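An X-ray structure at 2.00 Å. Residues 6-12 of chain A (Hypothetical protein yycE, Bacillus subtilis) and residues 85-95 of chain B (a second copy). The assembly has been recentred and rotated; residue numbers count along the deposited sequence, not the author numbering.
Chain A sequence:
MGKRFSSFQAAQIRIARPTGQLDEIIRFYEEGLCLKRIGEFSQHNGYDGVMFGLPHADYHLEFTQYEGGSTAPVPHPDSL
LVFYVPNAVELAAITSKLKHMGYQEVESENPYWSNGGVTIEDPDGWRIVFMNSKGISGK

Chain A, residues 6-12: SSFQAAQ
Chain B 85-95: VPNAVELAAIT

A short irregular segment of one copy lies against the start of a helix in the other, and together they bury 380 Å² of surface. Chain A has no regular structure through S7(A) to A11(A): S7(A) sits at phi/psi -89/-14, F8(A) is almost fully stretched at -173/168, Q9(A) and A10(A) stay extended at -100/115 and -96/126, and A11(A) turns back to -80/-37. In chain B, V85(B) (-112/90), P86(B) (-56/-30) and N87(B) (-84/100) lead into a helix that begins at A88(B) and runs beyond T95(B). The register is set by F8(A) over E90(B), CA to CA 5.7 Å, and S7(A) near I94(B), CA to CA 6.6 Å. The chains therefore run in opposite senses: as chain A advances to A11(A), its partners step back from I94(B) through E90(B) to P86(B).

F8(A) gives the most surface, 69 Å². Its CA-to-CB bond points toward chain B, and chi1 of 55° (p) with chi2 of 79° places the ring against two aliphatic side chains, one before the helix and one within it. CD1 of F8(A) lies 4.0 Å from CG2 of V85(B), whose chi1 is t, and CE2 of F8(A) lies 4.1 Å from CG1 of I94(B), which is t at chi1 and p at chi2. Both approach the ring obliquely. These are van der Waals contacts among buried apolar groups. I94(B) also extends its CD1 to 4.0 Å from CB of S7(A), a serine with chi1 m.

E90(B), covering 54 Å², supplies the polar rule. It leaves the helix toward chain A with chi1 m, chi2 t and chi3 -38°, and its carboxylate accepts a hydrogen bond from the backbone: N of Q9(A) to OE1 of E90(B), 3.1 Å, at a nearly straight 168°. A side-chain carboxylate thus accepts from a backbone amide of the irregular segment. Water 2 extends the link, donating to OE1 of E90(B) at 2.8 Å and to O of Q9(A) at 2.8 Å while accepting from N of N87(B) at 3.0 Å. Water 1 donates to both carbonyls, 2.5 Å to O of S7(A) and 2.6 Å to O of E90(B), so it bridges backbone to backbone.

Q9(A) covers 48 Å², yet its side chain (chi1 t, chi2 p, chi3 50°) leads its end away from chain B. The backbone O of Q9(A) lies 3.8 Å from CG1 of V85(B) and 3.8 Å from CD of P86(B). CD of P86(B) also lies 3.8 Å from CB of A11(A), a small apolar contact beside the proline ring.

The helix is capped by N87(B), chi1 t and chi2 -38°, whose OD1 accepts from N of V89(B) at 2.9 Å and, weakly, from N of E90(B) at 3.4 Å. The cap thus holds the very turn that presents E90(B).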

# COMPACT_ATOMS: atom_id res chain seq x y z
N SER A 6 -1.93 -0.89 18.33
CA SER A 6 -2.27 -0.28 19.62
C SER A 6 -3.78 -0.16 19.82
O SER A 6 -4.29 -0.41 20.91
CB SER A 6 -1.64 1.11 19.73
OG SER A 6 -0.24 1.05 19.58
N SER A 7 -4.49 0.24 18.77
CA SER A 7 -5.93 0.43 18.84
C SER A 7 -6.76 -0.80 18.53
O SER A 7 -7.95 -0.83 18.82
CB SER A 7 -6.34 1.56 17.88
OG SER A 7 -5.64 2.75 18.17
N PHE A 8 -6.15 -1.83 17.96
CA PHE A 8 -6.91 -3.02 17.61
C PHE A 8 -6.06 -4.18 17.12
O PHE A 8 -4.88 -4.02 16.82
CB PHE A 8 -7.93 -2.67 16.53
CG PHE A 8 -7.31 -2.05 15.31
CD1 PHE A 8 -6.68 -2.84 14.35
CD2 PHE A 8 -7.31 -0.67 15.14
CE1 PHE A 8 -6.07 -2.26 13.24
CE2 PHE A 8 -6.70 -0.09 14.04
CZ PHE A 8 -6.08 -0.89 13.09
N GLN A 9 -6.69 -5.34 17.03
CA GLN A 9 -6.00 -6.54 16.56
C GLN A 9 -6.38 -6.74 15.10
O GLN A 9 -7.55 -6.96 14.77
CB GLN A 9 -6.43 -7.75 17.40
CG GLN A 9 -5.80 -9.08 16.98
CD GLN A 9 -4.28 -9.07 17.05
OE1 GLN A 9 -3.70 -8.68 18.07
NE2 GLN A 9 -3.62 -9.50 15.97
N ALA A 10 -5.39 -6.64 14.22
CA ALA A 10 -5.63 -6.82 12.79
C ALA A 10 -5.32 -8.25 12.40
O ALA A 10 -4.23 -8.75 12.67
CB ALA A 10 -4.78 -5.86 11.98
N ALA A 11 -6.28 -8.91 11.76
CA ALA A 11 -6.08 -10.27 11.31
C ALA A 11 -5.28 -10.27 10.01
O ALA A 11 -4.42 -11.12 9.78
CB ALA A 11 -7.43 -10.94 11.09
N GLN A 12 -5.55 -9.28 9.17
CA GLN A 12 -4.90 -9.19 7.87
C GLN A 12 -4.87 -7.75 7.41
O GLN A 12 -5.56 -6.90 7.97
CB GLN A 12 -5.71 -10.01 6.88
CG GLN A 12 -4.94 -10.98 6.05
CD GLN A 12 -5.86 -11.90 5.27
OE1 GLN A 12 -6.68 -11.45 4.46
NE2 GLN A 12 -5.73 -13.20 5.51
N VAL B 85 -10.49 -6.36 10.98
CA VAL B 85 -10.62 -6.36 12.43
C VAL B 85 -11.77 -7.26 12.85
O VAL B 85 -12.90 -6.81 12.97
CB VAL B 85 -10.89 -4.95 12.97
CG1 VAL B 85 -10.74 -4.95 14.48
CG2 VAL B 85 -9.94 -3.96 12.33
N PRO B 86 -11.47 -8.55 13.09
CA PRO B 86 -12.49 -9.53 13.50
C PRO B 86 -13.30 -9.18 14.76
O PRO B 86 -14.46 -9.58 14.88
CB PRO B 86 -11.68 -10.82 13.63
CG PRO B 86 -10.28 -10.34 13.93
CD PRO B 86 -10.13 -9.16 13.03
N ASN B 87 -12.70 -8.44 15.69
CA ASN B 87 -13.39 -8.04 16.92
C ASN B 87 -14.23 -6.80 16.66
O ASN B 87 -13.70 -5.68 16.66
CB ASN B 87 -12.38 -7.74 18.02
CG ASN B 87 -13.04 -7.51 19.37
OD1 ASN B 87 -14.11 -6.90 19.46
ND2 ASN B 87 -12.39 -7.97 20.44
N ALA B 88 -15.53 -6.99 16.46
CA ALA B 88 -16.46 -5.90 16.17
C ALA B 88 -16.45 -4.75 17.16
O ALA B 88 -16.75 -3.61 16.79
CB ALA B 88 -17.86 -6.45 16.04
N VAL B 89 -16.11 -5.03 18.42
CA VAL B 89 -16.07 -3.98 19.44
C VAL B 89 -14.89 -3.05 19.19
O VAL B 89 -15.02 -1.83 19.32
CB VAL B 89 -15.95 -4.58 20.87
CG1 VAL B 89 -15.67 -3.47 21.89
CG2 VAL B 89 -17.25 -5.30 21.22
N GLU B 90 -13.73 -3.61 18.84
CA GLU B 90 -12.56 -2.79 18.56
C GLU B 90 -12.80 -2.01 17.27
O GLU B 90 -12.43 -0.84 17.17
CB GLU B 90 -11.32 -3.66 18.38
CG GLU B 90 -10.97 -4.49 19.57
CD GLU B 90 -9.72 -5.28 19.34
OE1 GLU B 90 -9.53 -5.76 18.19
OE2 GLU B 90 -8.93 -5.44 20.29
N LEU B 91 -13.41 -2.66 16.29
CA LEU B 91 -13.70 -2.01 15.02
C LEU B 91 -14.56 -0.77 15.31
O LEU B 91 -14.21 0.34 14.92
CB LEU B 91 -14.43 -2.98 14.09
CG LEU B 91 -14.54 -2.63 12.60
CD1 LEU B 91 -14.86 -3.89 11.82
CD2 LEU B 91 -15.61 -1.57 12.37
N ALA B 92 -15.67 -0.96 16.02
CA ALA B 92 -16.56 0.14 16.36
C ALA B 92 -15.84 1.26 17.10
O ALA B 92 -16.08 2.45 16.84
CB ALA B 92 -17.72 -0.37 17.20
N ALA B 93 -14.95 0.89 18.01
CA ALA B 93 -14.20 1.86 18.80
C ALA B 93 -13.26 2.73 17.98
O ALA B 93 -13.24 3.95 18.14
CB ALA B 93 -13.40 1.14 19.87
N ILE B 94 -12.48 2.12 17.09
CA ILE B 94 -11.55 2.89 16.29
C ILE B 94 -12.25 3.81 15.29
O ILE B 94 -11.93 4.99 15.19
CB ILE B 94 -10.51 1.98 15.56
CG1 ILE B 94 -9.48 2.85 14.85
CG2 ILE B 94 -11.21 1.07 14.56
CD1 ILE B 94 -8.79 3.86 15.76
N THR B 95 -13.23 3.27 14.57
CA THR B 95 -13.95 4.07 13.59
C THR B 95 -14.71 5.22 14.26
O THR B 95 -14.87 6.29 13.67
CB THR B 95 -14.96 3.20 12.78
OG1 THR B 95 -15.86 2.56 13.69
CG2 THR B 95 -14.22 2.15 11.96
O HOH W 1 -10.42 -0.39 18.72
O HOH W 2 -9.91 -7.62 16.19